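Local coordinates for regulatory protein SdiA (Escherichia coli, PDB 4LFU), which binds acyl-homoserine-lactone-type autoinducers made by other bacteria and acts as a LuxR-type transcription activator, raising expression of the ftsQAZ cell-division genes and of ydiV, at residues A[38-44]-A[132-138]; A[90-95]-A[117-122]. All coordinates share one frame; numbering follows the deposited sequence.

Interaction 1. Residues A[38-44]-A[132-138]; sequences EYDYYSL and FLSFSRC
Tyr41 and Ser136 exchange backbone bonds, as do Ser43 and Ser134, so strands 41-44 and 132-137 pair antiparallel. Asp40 N joins Tyr41 N in binding Ser136 O, at 2.8 Å from Asp40 N. Two residues thus face one, a classic beta bulge. Past the bulge, Asp40 OD2 accepts a nearly straight hydrogen bond from Cys138 N (2.8 Å), which ties down the strand end.

The aromatic contacts centre on Tyr39, whose ring is covered on both faces. The Arg137 guanidinium lies flat on one, planes 8° apart, in an off-centre cation-pi contact. Phe135 CB sits over the opposite face, 3.6 Å from the ring centroid. With chi1 at -166° the Arg137 chain runs out opposite the backbone N, then folds at chi3 to lay the guanidinium over the ring. Phe135 CD1 also packs on Tyr42 CB at 3.7 Å. On the other side of the sheet, Cys138 SG meets the Tyr41 ring at its edge, 3.8 Å from CE2.

A water bridges Ser43 OG, Phe132 O and Ser134 OG, which also bonds Thr120 OG1.

The pair lies mid-sheet in the autoinducer-binding domain, between strands 57-61 and 117-124. Tyr42 and Phe135 pack on helix 23-36, Leu44 and Leu133 on helix 147-167. On the reverse side Tyr63 stacks on Tyr41 and its OH bonds Ser136 OG, and a bound tetraethylene glycol lies about 4 Å from the side chain of Ser43.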
loop_
_atom_site.group_PDB
_atom_site.type_symbol
_atom_site.label_atom_id
_atom_site.label_comp_id
_atom_site.label_asym_id
_atom_site.label_seq_id
_atom_site.Cartn_x
_atom_site.Cartn_y
_atom_site.Cartn_z
ATOM N N GLU A 38 21.251 1.752 -19.618
ATOM C CA GLU A 38 22.532 2.494 -19.556
ATOM C C GLU A 38 22.853 3.044 -18.168
ATOM O O GLU A 38 23.272 4.185 -18.034
ATOM C CB GLU A 38 22.602 3.635 -20.590
ATOM C CG GLU A 38 23.401 3.306 -21.847
ATOM C CD GLU A 38 22.559 3.299 -23.129
ATOM O OE1 GLU A 38 23.124 3.604 -24.211
ATOM O OE2 GLU A 38 21.341 3.000 -23.060
ATOM N N TYR A 39 22.655 2.227 -17.141
ATOM C CA TYR A 39 22.999 2.616 -15.781
ATOM C C TYR A 39 24.110 1.724 -15.296
ATOM O O TYR A 39 24.237 0.601 -15.758
ATOM C CB TYR A 39 21.778 2.540 -14.858
ATOM C CG TYR A 39 20.844 3.701 -15.067
ATOM C CD1 TYR A 39 21.161 4.981 -14.596
ATOM C CD2 TYR A 39 19.644 3.533 -15.761
ATOM C CE1 TYR A 39 20.299 6.051 -14.803
ATOM C CE2 TYR A 39 18.789 4.602 -15.982
ATOM C CZ TYR A 39 19.109 5.846 -15.495
ATOM O OH TYR A 39 18.226 6.886 -15.719
ATOM N N ASP A 40 24.920 2.238 -14.377
ATOM C CA ASP A 40 26.071 1.516 -13.847
ATOM C C ASP A 40 25.678 0.720 -12.621
ATOM O O ASP A 40 26.119 -0.415 -12.430
ATOM C CB ASP A 40 27.184 2.503 -13.482
ATOM C CG ASP A 40 27.741 3.208 -14.692
ATOM O OD1 ASP A 40 27.926 2.554 -15.738
ATOM O OD2 ASP A 40 27.982 4.419 -14.615
ATOM N N TYR A 41 24.838 1.317 -11.787
ATOM C CA TYR A 41 24.508 0.700 -10.527
ATOM C C TYR A 41 23.010 0.663 -10.257
ATOM O O TYR A 41 22.259 1.447 -10.796
ATOM C CB TYR A 41 25.210 1.432 -9.390
ATOM C CG TYR A 41 26.723 1.519 -9.499
ATOM C CD1 TYR A 41 27.528 0.426 -9.202
ATOM C CD2 TYR A 41 27.344 2.710 -9.862
ATOM C CE1 TYR A 41 28.926 0.509 -9.275
ATOM C CE2 TYR A 41 28.744 2.801 -9.954
ATOM C CZ TYR A 41 29.516 1.707 -9.645
ATOM O OH TYR A 41 30.873 1.798 -9.712
ATOM N N TYR A 42 22.605 -0.262 -9.399
ATOM C CA TYR A 42 21.258 -0.296 -8.838
ATOM C C TYR A 42 21.409 -0.507 -7.337
ATOM O O TYR A 42 22.459 -0.957 -6.862
ATOM C CB TYR A 42 20.444 -1.446 -9.439
ATOM C CG TYR A 42 20.847 -2.810 -8.893
ATOM C CD1 TYR A 42 21.908 -3.512 -9.463
ATOM C CD2 TYR A 42 20.171 -3.391 -7.800
ATOM C CE1 TYR A 42 22.311 -4.720 -8.968
ATOM C CE2 TYR A 42 20.561 -4.633 -7.297
ATOM C CZ TYR A 42 21.635 -5.285 -7.900
ATOM O OH TYR A 42 22.083 -6.513 -7.452
ATOM N N SER A 43 20.370 -0.141 -6.598
ATOM C CA SER A 43 20.218 -0.543 -5.224
ATOM C C SER A 43 18.733 -0.823 -4.963
ATOM O O SER A 43 17.870 -0.107 -5.434
ATOM C CB SER A 43 20.776 0.517 -4.266
ATOM O OG SER A 43 20.013 1.705 -4.287
ATOM N N LEU A 44 18.444 -1.882 -4.219
ATOM C CA LEU A 44 17.077 -2.191 -3.857
ATOM C C LEU A 44 17.031 -2.095 -2.334
ATOM O O LEU A 44 17.710 -2.873 -1.663
ATOM C CB LEU A 44 16.723 -3.598 -4.358
ATOM C CG LEU A 44 15.359 -3.925 -4.996
ATOM C CD1 LEU A 44 14.865 -5.351 -4.525
ATOM C CD2 LEU A 44 14.252 -2.872 -4.777
ATOM N N PHE A 132 12.256 0.650 -2.624
ATOM C CA PHE A 132 12.853 1.683 -3.479
ATOM C C PHE A 132 13.852 1.036 -4.439
ATOM O O PHE A 132 14.791 0.366 -4.014
ATOM C CB PHE A 132 13.587 2.718 -2.623
ATOM C CG PHE A 132 12.691 3.481 -1.671
ATOM C CD1 PHE A 132 12.177 4.720 -2.030
ATOM C CD2 PHE A 132 12.371 2.959 -0.408
ATOM C CE1 PHE A 132 11.338 5.406 -1.175
ATOM C CE2 PHE A 132 11.549 3.669 0.487
ATOM C CZ PHE A 132 11.032 4.876 0.101
ATOM N N LEU A 133 13.664 1.247 -5.734
ATOM C CA LEU A 133 14.643 0.792 -6.713
ATOM C C LEU A 133 15.344 2.000 -7.347
ATOM O O LEU A 133 14.703 2.821 -7.983
ATOM C CB LEU A 133 13.971 -0.068 -7.791
ATOM C CG LEU A 133 14.880 -0.541 -8.944
ATOM C CD1 LEU A 133 15.959 -1.506 -8.465
ATOM C CD2 LEU A 133 14.016 -1.162 -10.023
ATOM N N SER A 134 16.653 2.095 -7.163
ATOM C CA SER A 134 17.455 3.193 -7.709
ATOM C C SER A 134 18.377 2.680 -8.776
ATOM O O SER A 134 18.935 1.611 -8.629
ATOM C CB SER A 134 18.318 3.792 -6.627
ATOM O OG SER A 134 17.558 4.621 -5.792
ATOM N N PHE A 135 18.507 3.431 -9.862
ATOM C CA PHE A 135 19.585 3.227 -10.840
ATOM C C PHE A 135 20.493 4.449 -10.818
ATOM O O PHE A 135 20.024 5.568 -10.665
ATOM C CB PHE A 135 19.039 3.068 -12.262
ATOM C CG PHE A 135 18.242 1.797 -12.498
ATOM C CD1 PHE A 135 18.497 0.635 -11.772
ATOM C CD2 PHE A 135 17.258 1.764 -13.480
ATOM C CE1 PHE A 135 17.770 -0.525 -11.998
ATOM C CE2 PHE A 135 16.543 0.590 -13.728
ATOM C CZ PHE A 135 16.804 -0.550 -12.978
ATOM N N SER A 136 21.794 4.246 -10.966
ATOM C CA SER A 136 22.713 5.384 -11.012
ATOM C C SER A 136 23.814 5.202 -12.042
ATOM O O SER A 136 24.096 4.110 -12.467
ATOM C CB SER A 136 23.299 5.705 -9.631
ATOM O OG SER A 136 24.092 4.642 -9.164
ATOM N N ARG A 137 24.433 6.304 -12.412
ATOM C CA ARG A 137 25.363 6.353 -13.509
ATOM C C ARG A 137 26.481 7.344 -13.176
ATOM O O ARG A 137 26.242 8.419 -12.573
ATOM C CB ARG A 137 24.603 6.805 -14.755
ATOM C CG ARG A 137 25.327 6.590 -16.033
ATOM C CD ARG A 137 24.367 6.580 -17.199
ATOM N NE ARG A 137 23.513 7.752 -17.249
ATOM C CZ ARG A 137 22.267 7.745 -17.716
ATOM N NH1 ARG A 137 21.558 8.869 -17.725
ATOM N NH2 ARG A 137 21.717 6.616 -18.166
ATOM N N CYS A 138 27.691 6.979 -13.589
ATOM C CA CYS A 138 28.869 7.823 -13.408
ATOM C C CYS A 138 29.046 8.845 -14.519
ATOM O O CYS A 138 29.933 9.687 -14.437
ATOM C CB CYS A 138 30.129 6.965 -13.284
ATOM S SG CYS A 138 30.097 5.855 -11.851
HETATM O O HOH W 1 17.103 2.350 -3.589
#

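Interaction 2. Residues A[90-95]-A[117-122]; sequences QGHLMW and RGVTQY
Trp95 lies over the backbone of Gly118 and reaches Thr120 beyond it. Its six-membered ring has Gly118 CA over one face, 3.8 Å from the centroid, a CH-pi contact. With no side chain on Gly118, the ring rests directly on its CA. With CG beside the backbone N (chi1 -54°), the indole turns back across strand 117-122. NE1 then points at Thr120 OG1, 2.8 Å away and in the plane of the indole. Trp95 N also bonds Gly118 O, so the residue is held at both ends.

Gly91 marks the other end of the contact. Gly91 O accepts a hydrogen bond from Tyr122 N, 2.7 Å away. The Tyr122 ring lies beside Gly91, with CD2 and CE2 nearest.

Between these ends Leu93 and Thr120 form an antiparallel hydrogen-bonded pair. Each N bonds the other's O, Thr120 N to Leu93 O at 2.7 Å. On the face opposite the indole, His92 ND1 donates to Gln121 OE1 at 2.8 Å. The imidazole and amide planes are 41° apart. Val119 CG2 packs near His92 CE1, at 3.3 Å.

A bound tetraethylene glycol lies about 4 Å from the side chain of Trp95, consistent with this face lining a pocket. The two N-H donors each find a side-chain acceptor, which orients the indole and the imidazole on opposite faces of the sheet. The imidazole bond implies a hydrogen on ND1 and turns OE1, not NE2, of Gln121 toward the ring.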
loop_
_atom_site.group_PDB
_atom_site.type_symbol
_atom_site.label_atom_id
_atom_site.label_comp_id
_atom_site.label_asym_id
_atom_site.label_seq_id
_atom_site.Cartn_x
_atom_site.Cartn_y
_atom_site.Cartn_z
ATOM N N GLN A 90 4.155 10.171 -8.742
ATOM C CA GLN A 90 3.700 8.930 -9.389
ATOM C C GLN A 90 4.606 7.741 -9.074
ATOM O O GLN A 90 4.837 6.893 -9.934
ATOM C CB GLN A 90 3.566 9.106 -10.910
ATOM C CG GLN A 90 2.116 9.266 -11.420
ATOM C CD GLN A 90 1.632 10.681 -11.269
ATOM O OE1 GLN A 90 2.399 11.631 -11.470
ATOM N NE2 GLN A 90 0.365 10.845 -10.897
ATOM N N GLY A 91 5.143 7.699 -7.858
ATOM C CA GLY A 91 6.110 6.658 -7.498
ATOM C C GLY A 91 7.520 6.840 -8.070
ATOM O O GLY A 91 8.410 6.039 -7.790
ATOM N N HIS A 92 7.723 7.929 -8.809
ATOM C CA HIS A 92 8.926 8.176 -9.590
ATOM C C HIS A 92 9.718 9.411 -9.134
ATOM O O HIS A 92 9.157 10.416 -8.709
ATOM C CB HIS A 92 8.537 8.311 -11.065
ATOM C CG HIS A 92 9.701 8.313 -12.005
ATOM N ND1 HIS A 92 10.428 7.174 -12.289
ATOM C CD2 HIS A 92 10.252 9.310 -12.742
ATOM C CE1 HIS A 92 11.375 7.468 -13.166
ATOM N NE2 HIS A 92 11.290 8.756 -13.456
ATOM N N LEU A 93 11.038 9.302 -9.216
ATOM C CA LEU A 93 11.946 10.384 -8.838
ATOM C C LEU A 93 13.235 10.396 -9.678
ATOM O O LEU A 93 14.121 9.558 -9.507
ATOM C CB LEU A 93 12.276 10.331 -7.343
ATOM C CG LEU A 93 13.256 11.361 -6.748
ATOM C CD1 LEU A 93 12.767 12.818 -6.918
ATOM C CD2 LEU A 93 13.510 11.025 -5.279
ATOM N N MET A 94 13.306 11.346 -10.602
ATOM C CA MET A 94 14.516 11.606 -11.369
ATOM C C MET A 94 15.393 12.466 -10.465
ATOM O O MET A 94 14.905 13.461 -9.944
ATOM C CB MET A 94 14.158 12.350 -12.670
ATOM C CG MET A 94 15.357 12.638 -13.589
ATOM S SD MET A 94 15.891 11.144 -14.416
ATOM C CE MET A 94 17.661 11.302 -14.287
ATOM N N TRP A 95 16.655 12.088 -10.249
ATOM C CA TRP A 95 17.534 12.880 -9.341
ATOM C C TRP A 95 17.900 14.236 -9.938
ATOM O O TRP A 95 18.152 14.352 -11.139
ATOM C CB TRP A 95 18.820 12.148 -8.918
ATOM C CG TRP A 95 18.610 10.789 -8.309
ATOM C CD1 TRP A 95 17.409 10.202 -7.963
ATOM C CD2 TRP A 95 19.632 9.842 -7.959
ATOM N NE1 TRP A 95 17.635 8.951 -7.449
ATOM C CE2 TRP A 95 18.983 8.703 -7.432
ATOM C CE3 TRP A 95 21.029 9.839 -8.064
ATOM C CZ2 TRP A 95 19.682 7.580 -6.989
ATOM C CZ3 TRP A 95 21.730 8.708 -7.643
ATOM C CH2 TRP A 95 21.049 7.598 -7.101
ATOM N N ARG A 117 24.443 10.936 -12.092
ATOM C CA ARG A 117 23.037 10.865 -12.501
ATOM C C ARG A 117 22.383 9.596 -11.946
ATOM O O ARG A 117 23.056 8.579 -11.720
ATOM C CB ARG A 117 22.907 10.873 -14.048
ATOM C CG ARG A 117 23.472 12.108 -14.806
ATOM C CD ARG A 117 22.600 13.369 -14.676
ATOM N NE ARG A 117 23.126 14.492 -15.466
ATOM C CZ ARG A 117 23.985 15.426 -15.034
ATOM N NH1 ARG A 117 24.468 15.412 -13.795
ATOM N NH2 ARG A 117 24.385 16.390 -15.859
ATOM N N GLY A 118 21.073 9.665 -11.718
ATOM C CA GLY A 118 20.306 8.490 -11.317
ATOM C C GLY A 118 18.817 8.740 -11.257
ATOM O O GLY A 118 18.347 9.826 -11.535
ATOM N N VAL A 119 18.081 7.718 -10.858
ATOM C CA VAL A 119 16.638 7.756 -10.848
ATOM C C VAL A 119 16.135 6.772 -9.773
ATOM O O VAL A 119 16.759 5.745 -9.535
ATOM C CB VAL A 119 16.110 7.410 -12.263
ATOM C CG1 VAL A 119 16.553 6.010 -12.688
ATOM C CG2 VAL A 119 14.590 7.580 -12.354
ATOM N N THR A 120 15.036 7.080 -9.110
ATOM C CA THR A 120 14.467 6.113 -8.161
ATOM C C THR A 120 12.981 5.856 -8.450
ATOM O O THR A 120 12.231 6.770 -8.792
ATOM C CB THR A 120 14.695 6.554 -6.694
ATOM O OG1 THR A 120 16.074 6.881 -6.531
ATOM C CG2 THR A 120 14.332 5.447 -5.688
ATOM N N GLN A 121 12.580 4.597 -8.352
ATOM C CA GLN A 121 11.173 4.243 -8.397
ATOM C C GLN A 121 10.788 3.598 -7.067
ATOM O O GLN A 121 11.544 2.821 -6.529
ATOM C CB GLN A 121 10.883 3.284 -9.543
ATOM C CG GLN A 121 9.395 3.011 -9.716
ATOM C CD GLN A 121 8.699 4.036 -10.578
ATOM O OE1 GLN A 121 9.327 4.741 -11.373
ATOM N NE2 GLN A 121 7.384 4.118 -10.434
ATOM N N TYR A 122 9.608 3.920 -6.543
ATOM C CA TYR A 122 9.159 3.261 -5.321
ATOM C C TYR A 122 7.734 2.681 -5.339
ATOM O O TYR A 122 6.878 3.089 -6.153
ATOM C CB TYR A 122 9.398 4.141 -4.091
ATOM C CG TYR A 122 8.188 4.847 -3.556
ATOM C CD1 TYR A 122 7.520 4.388 -2.407
ATOM C CD2 TYR A 122 7.730 5.991 -4.168
ATOM C CE1 TYR A 122 6.376 5.054 -1.924
ATOM C CE2 TYR A 122 6.622 6.650 -3.713
ATOM C CZ TYR A 122 5.951 6.191 -2.597
ATOM O OH TYR A 122 4.865 6.928 -2.179
HETATM O O HOH W 2 5.879 6.423 -12.356
#

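In the fold
From the N terminus, the chain leaves helix 23-36 and enters 38-44, the first strand segment of interaction 1. It then runs through strand 57-61 and helix 65-73 to 90-95. Interaction 2 closes the shorter loop, which holds helix 104-112, when 117-122 returns beside 90-95. Interaction 1 closes last, when 132-138 reaches 38-44, so interaction 2 is nested inside it. Strands 117-124 and 130-137 are neighbours in the sheet, and probable backbone hydrogen bonds, such as Leu133 N to Gln121 O, join the two contacts. Together they tie the sheet from strand 41-47 to 92-94, one of its two edge strands, within the autoinducer-binding domain.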